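Local coordinates for endoglucanase, glycoside hydrolase family 5 protein (Cytophaga hutchinsonii, PDB 5IHS) that probably hydrolyses internal beta-1,4-glucosidic bonds of cellulose, as an endoglucanase with a TIM-barrel fold, at residues F58-Y66 against S283-A291; C81-E91 against I118-E128. All coordinates share one frame; numbering follows the deposited sequence. Where two conformers were deposited one is given.

Contact 1 (F58-Y66 against S283-A291); sequences FWSQWMGQY and SIADKPETA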
loop_
_atom_site.group_PDB
_atom_site.type_symbol
_atom_site.label_atom_id
_atom_site.label_comp_id
_atom_site.label_asym_id
_atom_site.label_seq_id
_atom_site.Cartn_x
_atom_site.Cartn_y
_atom_site.Cartn_z
ATOM N N PHE A 58 -8.217 5.515 3.428
ATOM C CA PHE A 58 -7.726 6.327 4.536
ATOM C C PHE A 58 -7.918 5.545 5.833
ATOM O O PHE A 58 -8.619 4.534 5.865
ATOM C CB PHE A 58 -8.554 7.618 4.516
ATOM C CG PHE A 58 -8.134 8.735 5.470
ATOM C CD1 PHE A 58 -7.272 9.742 5.051
ATOM C CD2 PHE A 58 -8.743 8.880 6.713
ATOM C CE1 PHE A 58 -6.966 10.810 5.886
ATOM C CE2 PHE A 58 -8.445 9.958 7.538
ATOM C CZ PHE A 58 -7.564 10.917 7.124
ATOM N N TRP A 59 -7.301 6.028 6.911
ATOM C CA TRP A 59 -7.457 5.464 8.250
ATOM C C TRP A 59 -8.831 4.837 8.466
ATOM O O TRP A 59 -9.852 5.532 8.414
ATOM C CB TRP A 59 -7.303 6.570 9.282
ATOM C CG TRP A 59 -5.963 7.221 9.366
ATOM C CD1 TRP A 59 -5.485 8.266 8.624
ATOM C CD2 TRP A 59 -4.952 6.910 10.317
ATOM N NE1 TRP A 59 -4.229 8.606 9.056
ATOM C CE2 TRP A 59 -3.874 7.780 10.093
ATOM C CE3 TRP A 59 -4.859 5.967 11.343
ATOM C CZ2 TRP A 59 -2.714 7.742 10.871
ATOM C CZ3 TRP A 59 -3.718 5.932 12.114
ATOM C CH2 TRP A 59 -2.661 6.812 11.876
ATOM N N SER A 60 -8.863 3.543 8.779
ATOM C CA SER A 60 -10.117 2.809 8.845
ATOM C C SER A 60 -11.059 3.335 9.921
ATOM O O SER A 60 -12.283 3.229 9.765
ATOM C CB SER A 60 -9.833 1.332 9.096
ATOM O OG SER A 60 -9.089 1.113 10.281
ATOM N N GLN A 61 -10.528 3.869 11.023
ATOM C CA GLN A 61 -11.420 4.316 12.090
ATOM C C GLN A 61 -12.069 5.664 11.790
ATOM O O GLN A 61 -13.048 6.030 12.453
ATOM C CB GLN A 61 -10.717 4.307 13.461
ATOM C CG GLN A 61 -9.701 5.411 13.724
ATOM C CD GLN A 61 -8.288 5.036 13.306
ATOM O OE1 GLN A 61 -8.061 4.543 12.192
ATOM N NE2 GLN A 61 -7.325 5.268 14.196
ATOM N N TRP A 62 -11.568 6.392 10.793
ATOM C CA TRP A 62 -12.062 7.724 10.481
ATOM C C TRP A 62 -12.731 7.837 9.116
ATOM O O TRP A 62 -13.533 8.757 8.921
ATOM C CB TRP A 62 -10.923 8.746 10.597
ATOM C CG TRP A 62 -10.377 8.838 12.000
ATOM C CD1 TRP A 62 -11.086 8.801 13.165
ATOM C CD2 TRP A 62 -9.002 8.952 12.374
ATOM N NE1 TRP A 62 -10.237 8.885 14.239
ATOM C CE2 TRP A 62 -8.952 8.982 13.781
ATOM C CE3 TRP A 62 -7.805 9.030 11.658
ATOM C CZ2 TRP A 62 -7.755 9.088 14.482
ATOM C CZ3 TRP A 62 -6.618 9.134 12.357
ATOM C CH2 TRP A 62 -6.603 9.167 13.754
ATOM N N MET A 63 -12.452 6.919 8.191
ATOM C CA MET A 63 -13.086 6.891 6.875
ATOM C C MET A 63 -13.595 5.492 6.562
ATOM O O MET A 63 -13.570 5.033 5.419
ATOM C CB MET A 63 -12.134 7.411 5.801
ATOM C CG MET A 63 -11.860 8.899 5.870
ATOM S SD MET A 63 -13.237 9.880 5.260
ATOM C CE MET A 63 -12.782 11.467 5.964
ATOM N N GLY A 64 -14.091 4.803 7.593
ATOM C CA GLY A 64 -14.569 3.440 7.457
ATOM C C GLY A 64 -15.765 3.281 6.549
ATOM O O GLY A 64 -16.029 2.168 6.087
ATOM N N GLN A 65 -16.492 4.366 6.263
ATOM C CA GLN A 65 -17.650 4.262 5.385
ATOM C C GLN A 65 -17.274 3.828 3.971
ATOM O O GLN A 65 -18.150 3.359 3.241
ATOM C CB GLN A 65 -18.457 5.574 5.349
ATOM C CG GLN A 65 -17.769 6.774 4.710
ATOM C CD GLN A 65 -16.950 7.599 5.694
ATOM O OE1 GLN A 65 -16.358 7.067 6.634
ATOM N NE2 GLN A 65 -16.896 8.911 5.465
ATOM N N TYR A 66 -16.012 3.975 3.569
ATOM C CA TYR A 66 -15.562 3.579 2.233
ATOM C C TYR A 66 -15.007 2.159 2.184
ATOM O O TYR A 66 -14.618 1.698 1.103
ATOM C CB TYR A 66 -14.522 4.577 1.685
ATOM C CG TYR A 66 -15.095 5.963 1.499
ATOM C CD1 TYR A 66 -15.983 6.243 0.467
ATOM C CD2 TYR A 66 -14.768 6.991 2.366
ATOM C CE1 TYR A 66 -16.521 7.510 0.302
ATOM C CE2 TYR A 66 -15.311 8.260 2.219
ATOM C CZ TYR A 66 -16.182 8.519 1.184
ATOM O OH TYR A 66 -16.720 9.792 1.058
ATOM N N SER A 283 -5.491 9.601 -0.839
ATOM C CA SER A 283 -6.299 8.453 -0.448
ATOM C C SER A 283 -7.745 8.639 -0.884
ATOM O O SER A 283 -8.181 9.745 -1.217
ATOM C CB SER A 283 -6.320 8.258 1.075
ATOM O OG SER A 283 -7.150 9.219 1.709
ATOM N N ILE A 284 -8.497 7.541 -0.808
ATOM C CA ILE A 284 -9.956 7.578 -0.842
ATOM C C ILE A 284 -10.438 8.057 0.529
ATOM O O ILE A 284 -10.536 7.302 1.497
ATOM C CB ILE A 284 -10.550 6.226 -1.234
ATOM C CG1 ILE A 284 -10.058 5.799 -2.632
ATOM C CG2 ILE A 284 -12.061 6.265 -1.150
ATOM C CD1 ILE A 284 -10.466 6.715 -3.775
ATOM N N ALA A 285 -10.705 9.353 0.604
ATOM C CA ALA A 285 -11.208 10.033 1.782
ATOM C C ALA A 285 -11.890 11.277 1.270
ATOM O O ALA A 285 -11.519 11.797 0.217
ATOM C CB ALA A 285 -10.073 10.473 2.705
ATOM N N ASP A 286 -12.872 11.762 2.027
ATOM C CA ASP A 286 -13.584 12.978 1.660
ATOM C C ASP A 286 -13.265 14.137 2.596
ATOM O O ASP A 286 -14.009 15.117 2.647
ATOM C CB ASP A 286 -15.088 12.723 1.564
ATOM C CG ASP A 286 -15.754 12.585 2.908
ATOM O OD1 ASP A 286 -15.084 12.099 3.848
ATOM O OD2 ASP A 286 -16.952 12.950 3.010
ATOM N N LYS A 287 -12.159 14.043 3.323
ATOM C CA LYS A 287 -11.686 15.145 4.147
ATOM C C LYS A 287 -11.328 16.330 3.250
ATOM O O LYS A 287 -10.778 16.137 2.161
ATOM C CB LYS A 287 -10.443 14.664 4.906
ATOM C CG LYS A 287 -9.770 15.670 5.810
ATOM C CD LYS A 287 -8.680 15.015 6.658
ATOM C CE LYS A 287 -8.084 16.015 7.634
ATOM N NZ LYS A 287 -6.992 15.427 8.448
ATOM N N PRO A 288 -11.648 17.580 3.657
ATOM C CA PRO A 288 -11.342 18.747 2.794
ATOM C C PRO A 288 -9.876 19.169 2.848
ATOM O O PRO A 288 -9.514 20.262 3.320
ATOM C CB PRO A 288 -12.303 19.815 3.334
ATOM C CG PRO A 288 -12.505 19.446 4.749
ATOM C CD PRO A 288 -12.492 17.953 4.804
ATOM N N GLU A 289 -9.015 18.288 2.328
ATOM C CA GLU A 289 -7.574 18.502 2.232
ATOM C C GLU A 289 -7.111 18.086 0.840
ATOM O O GLU A 289 -7.753 17.272 0.175
ATOM C CB GLU A 289 -6.777 17.707 3.300
ATOM C CG GLU A 289 -6.711 16.170 3.085
ATOM C CD GLU A 289 -5.868 15.416 4.130
ATOM O OE1 GLU A 289 -5.574 15.972 5.208
ATOM O OE2 GLU A 289 -5.503 14.247 3.873
ATOM N N THR A 290 -5.957 18.618 0.418
ATOM C CA THR A 290 -5.473 18.407 -0.948
ATOM C C THR A 290 -5.345 16.929 -1.300
ATOM O O THR A 290 -5.610 16.539 -2.444
ATOM C CB THR A 290 -4.100 19.062 -1.102
ATOM O OG1 THR A 290 -4.167 20.419 -0.660
ATOM C CG2 THR A 290 -3.616 19.002 -2.556
ATOM N N ALA A 291 -4.858 16.106 -0.367
ATOM C CA ALA A 291 -4.569 14.710 -0.695
ATOM C C ALA A 291 -5.821 13.886 -0.939
ATOM O O ALA A 291 -5.727 12.826 -1.563
ATOM C CB ALA A 291 -3.733 14.051 0.404
HETATM O O HOH W 1 -11.196 5.267 3.266
HETATM O O HOH W 2 -18.275 10.496 3.471
HETATM O O HOH W 3 -16.169 11.962 6.255
#

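Contact 2 (C81-E91 against I118-E128); sequences CTVVRAAMGVE and IYVIIDYHSHE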
loop_
_atom_site.group_PDB
_atom_site.type_symbol
_atom_site.label_atom_id
_atom_site.label_comp_id
_atom_site.label_asym_id
_atom_site.label_seq_id
_atom_site.Cartn_x
_atom_site.Cartn_y
_atom_site.Cartn_z
ATOM N N CYS A 81 -7.928 0.246 -10.872
ATOM C CA CYS A 81 -6.977 -0.226 -9.870
ATOM C C CYS A 81 -6.699 -1.715 -10.036
ATOM O O CYS A 81 -7.625 -2.524 -10.178
ATOM C CB CYS A 81 -7.534 -0.016 -8.463
ATOM S SG CYS A 81 -7.649 1.667 -7.910
ATOM N N THR A 82 -5.421 -2.085 -9.941
ATOM C CA THR A 82 -5.030 -3.485 -9.838
ATOM C C THR A 82 -4.690 -3.893 -8.409
ATOM O O THR A 82 -4.462 -5.086 -8.156
ATOM C CB THR A 82 -3.879 -3.801 -10.791
ATOM O OG1 THR A 82 -2.788 -2.928 -10.493
ATOM C CG2 THR A 82 -4.309 -3.640 -12.246
ATOM N N VAL A 83 -4.701 -2.935 -7.477
ATOM C CA VAL A 83 -4.482 -3.183 -6.060
ATOM C C VAL A 83 -5.254 -2.111 -5.294
ATOM O O VAL A 83 -5.404 -0.972 -5.757
ATOM C CB VAL A 83 -2.964 -3.182 -5.723
ATOM C CG1 VAL A 83 -2.304 -1.829 -6.053
ATOM C CG2 VAL A 83 -2.705 -3.574 -4.275
ATOM N N VAL A 84 -5.722 -2.478 -4.099
ATOM C CA VAL A 84 -6.324 -1.554 -3.142
ATOM C C VAL A 84 -5.674 -1.814 -1.791
ATOM O O VAL A 84 -5.351 -2.959 -1.456
ATOM C CB VAL A 84 -7.869 -1.714 -3.081
ATOM C CG1 VAL A 84 -8.290 -3.128 -2.685
ATOM C CG2 VAL A 84 -8.503 -0.692 -2.145
ATOM N N ARG A 85 -5.494 -0.753 -1.004
ATOM C CA ARG A 85 -4.848 -0.832 0.307
ATOM C C ARG A 85 -5.838 -0.495 1.412
ATOM O O ARG A 85 -6.468 0.566 1.396
ATOM C CB ARG A 85 -3.638 0.096 0.346
ATOM C CG ARG A 85 -2.923 0.251 1.684
ATOM C CD ARG A 85 -1.702 1.088 1.451
ATOM N NE ARG A 85 -0.772 1.299 2.555
ATOM C CZ ARG A 85 -0.559 2.455 3.188
ATOM N NH1 ARG A 85 -1.351 3.512 3.033
ATOM N NH2 ARG A 85 0.477 2.536 4.008
ATOM N N ALA A 86 -5.967 -1.412 2.370
ATOM C CA ALA A 86 -6.810 -1.249 3.550
ATOM C C ALA A 86 -5.914 -0.757 4.683
ATOM O O ALA A 86 -5.081 -1.513 5.187
ATOM C CB ALA A 86 -7.475 -2.576 3.909
ATOM N N ALA A 87 -6.078 0.514 5.068
ATOM C CA ALA A 87 -5.207 1.192 6.033
ATOM C C ALA A 87 -5.848 1.097 7.415
ATOM O O ALA A 87 -6.557 2.004 7.860
ATOM C CB ALA A 87 -4.980 2.642 5.612
ATOM N N MET A 88 -5.576 -0.005 8.112
ATOM C CA MET A 88 -6.207 -0.258 9.400
ATOM C C MET A 88 -5.511 0.556 10.487
ATOM O O MET A 88 -4.356 0.293 10.842
ATOM C CB MET A 88 -6.148 -1.740 9.750
ATOM C CG MET A 88 -7.022 -2.044 10.956
ATOM S SD MET A 88 -6.951 -3.722 11.588
ATOM C CE MET A 88 -5.260 -3.769 12.172
ATOM N N GLY A 89 -6.213 1.545 11.034
ATOM C CA GLY A 89 -5.647 2.307 12.133
ATOM C C GLY A 89 -5.428 1.423 13.347
ATOM O O GLY A 89 -6.223 0.533 13.641
ATOM N N VAL A 90 -4.323 1.666 14.044
ATOM C CA VAL A 90 -3.892 0.843 15.169
ATOM C C VAL A 90 -4.022 1.612 16.489
ATOM O O VAL A 90 -4.759 1.198 17.384
ATOM C CB VAL A 90 -2.459 0.313 14.935
ATOM C CG1 VAL A 90 -1.954 -0.467 16.123
ATOM C CG2 VAL A 90 -2.433 -0.538 13.676
ATOM N N GLU A 91 -3.324 2.743 16.607
ATOM C CA GLU A 91 -3.451 3.682 17.708
ATOM C C GLU A 91 -4.658 4.602 17.462
ATOM O O GLU A 91 -5.318 4.536 16.421
ATOM C CB GLU A 91 -2.137 4.471 17.839
ATOM C CG GLU A 91 -0.861 3.592 18.048
ATOM C CD GLU A 91 -0.133 3.161 16.760
ATOM O OE1 GLU A 91 0.111 3.997 15.848
ATOM O OE2 GLU A 91 0.244 1.967 16.678
ATOM N N ILE A 118 -8.676 -8.508 -7.797
ATOM C CA ILE A 118 -7.541 -7.595 -7.720
ATOM C C ILE A 118 -6.748 -7.893 -6.447
ATOM O O ILE A 118 -7.205 -8.603 -5.550
ATOM C CB ILE A 118 -7.937 -6.106 -7.839
ATOM C CG1 ILE A 118 -8.772 -5.623 -6.651
ATOM C CG2 ILE A 118 -8.668 -5.867 -9.161
ATOM C CD1 ILE A 118 -8.941 -4.115 -6.595
ATOM N N TYR A 119 -5.542 -7.341 -6.381
ATOM C CA TYR A 119 -4.686 -7.529 -5.217
ATOM C C TYR A 119 -5.113 -6.581 -4.095
ATOM O O TYR A 119 -5.762 -5.553 -4.329
ATOM C CB TYR A 119 -3.206 -7.347 -5.595
ATOM C CG TYR A 119 -2.732 -8.420 -6.568
ATOM C CD1 TYR A 119 -2.304 -9.658 -6.101
ATOM C CD2 TYR A 119 -2.755 -8.216 -7.941
ATOM C CE1 TYR A 119 -1.913 -10.656 -6.975
ATOM C CE2 TYR A 119 -2.362 -9.200 -8.822
ATOM C CZ TYR A 119 -1.952 -10.419 -8.345
ATOM O OH TYR A 119 -1.596 -11.385 -9.271
ATOM N N VAL A 120 -4.743 -6.930 -2.863
ATOM C CA VAL A 120 -5.136 -6.145 -1.699
ATOM C C VAL A 120 -3.994 -6.131 -0.695
ATOM O O VAL A 120 -3.420 -7.185 -0.385
ATOM C CB VAL A 120 -6.453 -6.650 -1.066
ATOM C CG1 VAL A 120 -6.374 -8.114 -0.675
ATOM C CG2 VAL A 120 -6.848 -5.782 0.129
ATOM N N ILE A 121 -3.676 -4.938 -0.194
ATOM C CA ILE A 121 -2.677 -4.753 0.852
ATOM C C ILE A 121 -3.388 -4.625 2.191
ATOM O O ILE A 121 -4.237 -3.746 2.367
ATOM C CB ILE A 121 -1.822 -3.508 0.592
ATOM C CG1 ILE A 121 -1.080 -3.606 -0.740
ATOM C CG2 ILE A 121 -0.838 -3.301 1.737
ATOM C CD1 ILE A 121 -0.523 -2.288 -1.218
ATOM N N ILE A 122 -3.008 -5.492 3.129
ATOM C CA ILE A 122 -3.468 -5.424 4.510
ATOM C C ILE A 122 -2.425 -4.601 5.260
ATOM O O ILE A 122 -1.348 -5.107 5.571
ATOM C CB ILE A 122 -3.627 -6.819 5.120
ATOM C CG1 ILE A 122 -4.671 -7.639 4.356
ATOM C CG2 ILE A 122 -3.984 -6.722 6.608
ATOM C CD1 ILE A 122 -4.735 -9.083 4.779
ATOM N N ASP A 123 -2.736 -3.321 5.529
ATOM C CA ASP A 123 -1.799 -2.356 6.109
ATOM C C ASP A 123 -2.088 -2.123 7.590
ATOM O O ASP A 123 -3.155 -1.613 7.966
ATOM C CB ASP A 123 -1.882 -1.057 5.304
ATOM C CG ASP A 123 -1.351 0.179 6.024
ATOM O OD1 ASP A 123 -0.384 0.098 6.807
ATOM O OD2 ASP A 123 -1.942 1.274 5.731
ATOM N N TYR A 124 -1.121 -2.497 8.428
ATOM C CA TYR A 124 -1.124 -2.208 9.860
ATOM C C TYR A 124 -0.665 -0.762 9.995
ATOM O O TYR A 124 0.532 -0.460 9.993
ATOM C CB TYR A 124 -0.200 -3.190 10.565
ATOM C CG TYR A 124 -0.423 -3.353 12.049
ATOM C CD1 TYR A 124 -1.544 -4.031 12.528
ATOM C CD2 TYR A 124 0.477 -2.859 12.976
ATOM C CE1 TYR A 124 -1.758 -4.203 13.881
ATOM C CE2 TYR A 124 0.268 -3.034 14.339
ATOM C CZ TYR A 124 -0.855 -3.703 14.781
ATOM O OH TYR A 124 -1.099 -3.896 16.122
ATOM N N HIS A 125 -1.642 0.144 10.069
ATOM C CA HIS A 125 -1.399 1.566 9.831
ATOM C C HIS A 125 -0.997 2.237 11.141
ATOM O O HIS A 125 -1.759 2.965 11.778
ATOM C CB HIS A 125 -2.603 2.214 9.162
ATOM C CG HIS A 125 -2.265 3.473 8.437
ATOM N ND1 HIS A 125 -1.722 3.474 7.171
ATOM C CD2 HIS A 125 -2.384 4.771 8.809
ATOM C CE1 HIS A 125 -1.542 4.722 6.785
ATOM N NE2 HIS A 125 -1.926 5.531 7.763
ATOM N N SER A 126 0.242 1.945 11.531
ATOM C CA SER A 126 0.816 2.343 12.806
ATOM C C SER A 126 2.103 3.136 12.617
ATOM O O SER A 126 2.848 2.934 11.653
ATOM C CB SER A 126 1.143 1.096 13.636
ATOM O OG SER A 126 1.739 1.422 14.881
ATOM N N HIS A 127 2.361 4.016 13.594
ATOM C CA HIS A 127 3.624 4.730 13.756
ATOM C C HIS A 127 4.452 4.203 14.923
ATOM O O HIS A 127 5.506 4.773 15.226
ATOM C CB HIS A 127 3.378 6.231 13.981
ATOM C CG HIS A 127 2.790 6.948 12.807
ATOM N ND1 HIS A 127 3.377 6.950 11.562
ATOM C CD2 HIS A 127 1.665 7.698 12.697
ATOM C CE1 HIS A 127 2.634 7.671 10.737
ATOM N NE2 HIS A 127 1.598 8.151 11.404
ATOM N N GLU A 128 4.005 3.137 15.588
ATOM C CA GLU A 128 4.693 2.670 16.792
ATOM C C GLU A 128 4.404 1.194 17.045
ATOM O O GLU A 128 4.228 0.756 18.183
ATOM C CB GLU A 128 4.343 3.543 17.995
ATOM C CG GLU A 128 2.888 3.569 18.349
ATOM C CD GLU A 128 2.627 4.370 19.609
ATOM O OE1 GLU A 128 3.199 5.469 19.738
ATOM O OE2 GLU A 128 1.861 3.898 20.476
HETATM O O HOH W 4 -2.111 4.010 14.261
#

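Contact 1 (F58-Y66 against S283-A291)
F58 holds CG anti to the backbone N (chi1 -173°), which puts CD1 of its ring beside S283 OG and leaves CB against A285 CB. D286 has CG between its own N and carbonyl carbon (chi1 75°), which brings OD1 to M63. F58 CB rests on A285 CB at 3.7 Å. The edge of the F58 ring meets the hydroxyl of S283, CD1 to OG 3.4 Å. M63 also reaches A285, CG to CB 4.0 Å. Its methyl CE then lies 3.2 Å from D286 OD1 and close to the start of K287. On the other side of A285 in sequence, I284 CG2 packs against CG of the Y66 ring at 4.0 Å. These segments are the loop after strand 53-57 and the end of strand 279-284 with the loop beyond it. Strands 53-57 and 279-284 are the first and last of the eight-stranded TIM barrel, so the contact lies where the barrel closes. The peptide bond before S283 is cis. No direct hydrogen bond crosses between the segments; water takes that role. One water accepts from F58 N and donates to M63 O and to I284 O, the last at 2.8 Å. A second links Q65 NE2, Y66 OH and, weakly, D286 OD2. A third accepts weakly from Q65 NE2 and donates to D286 OD1 at 2.6 Å. The Y66 hydroxyl also hydrogen-bonds to A298 O, and D286 OD2 to A297 N. K287 NZ forms a salt bridge with E289 OE1 within its own loop, at 3.6 Å.

Contact 2 (C81-E91 against I118-E128)
V90 CG2 sits squarely over the face of the Y124 ring, a tight CH-pi contact 3.5 Å from the centroid, while M88 CE comes obliquely to CD1. Replacing Y124 by an alanine would probably leave V90 and M88 without their aromatic partner and open a gap between them. The packing is also tight on the other face of the sheet, where R85, D123 and H125 lie. R85 and D123 stack with their planes only 10° apart, and D123 OD2 lies over the centre of the guanidinium, 3.1 Å from R85 CZ. The oxygen is above the guanidinium plane, so this salt bridge is electrostatic and not a hydrogen bond; R85 also pairs with E156 and E248. The syn lone pair of D123 OD2 takes H125 ND1 at 2.6 Å, which would tend to fix the rotation of the imidazole. Strands 83-89 and 119-125 run parallel, joined by helix 99-116 in a beta-alpha-beta unit of the barrel. Seven backbone hydrogen bonds join the segments, from Y119 N to T82 O through to H125 N to M88 O. The contact loosens at E91, H127 and E128, which are partly exposed. There a water joins E91 N to H125 O.

Contact 2 is buried near the centre of the chain, whereas contact 1 is partly buried and lies further out. Both belong to the same barrel sheet. Contact 2 pairs its second and third strands through regular backbone bonds, with charged groups stacked in the interior. In contact 1 the loop after the first strand meets the end of the last strand and the loop that follows it, through apolar packing and bridging waters. The two touch directly: S60 N lies 2.9 Å from A87 O, and S60 OG lies 3.0 Å from G89 N, both probable hydrogen bonds. Loop 58-66, part of contact 1, thus also touches strand 83-89 of contact 2. W59 also meets the ring of H125 edge-to-face.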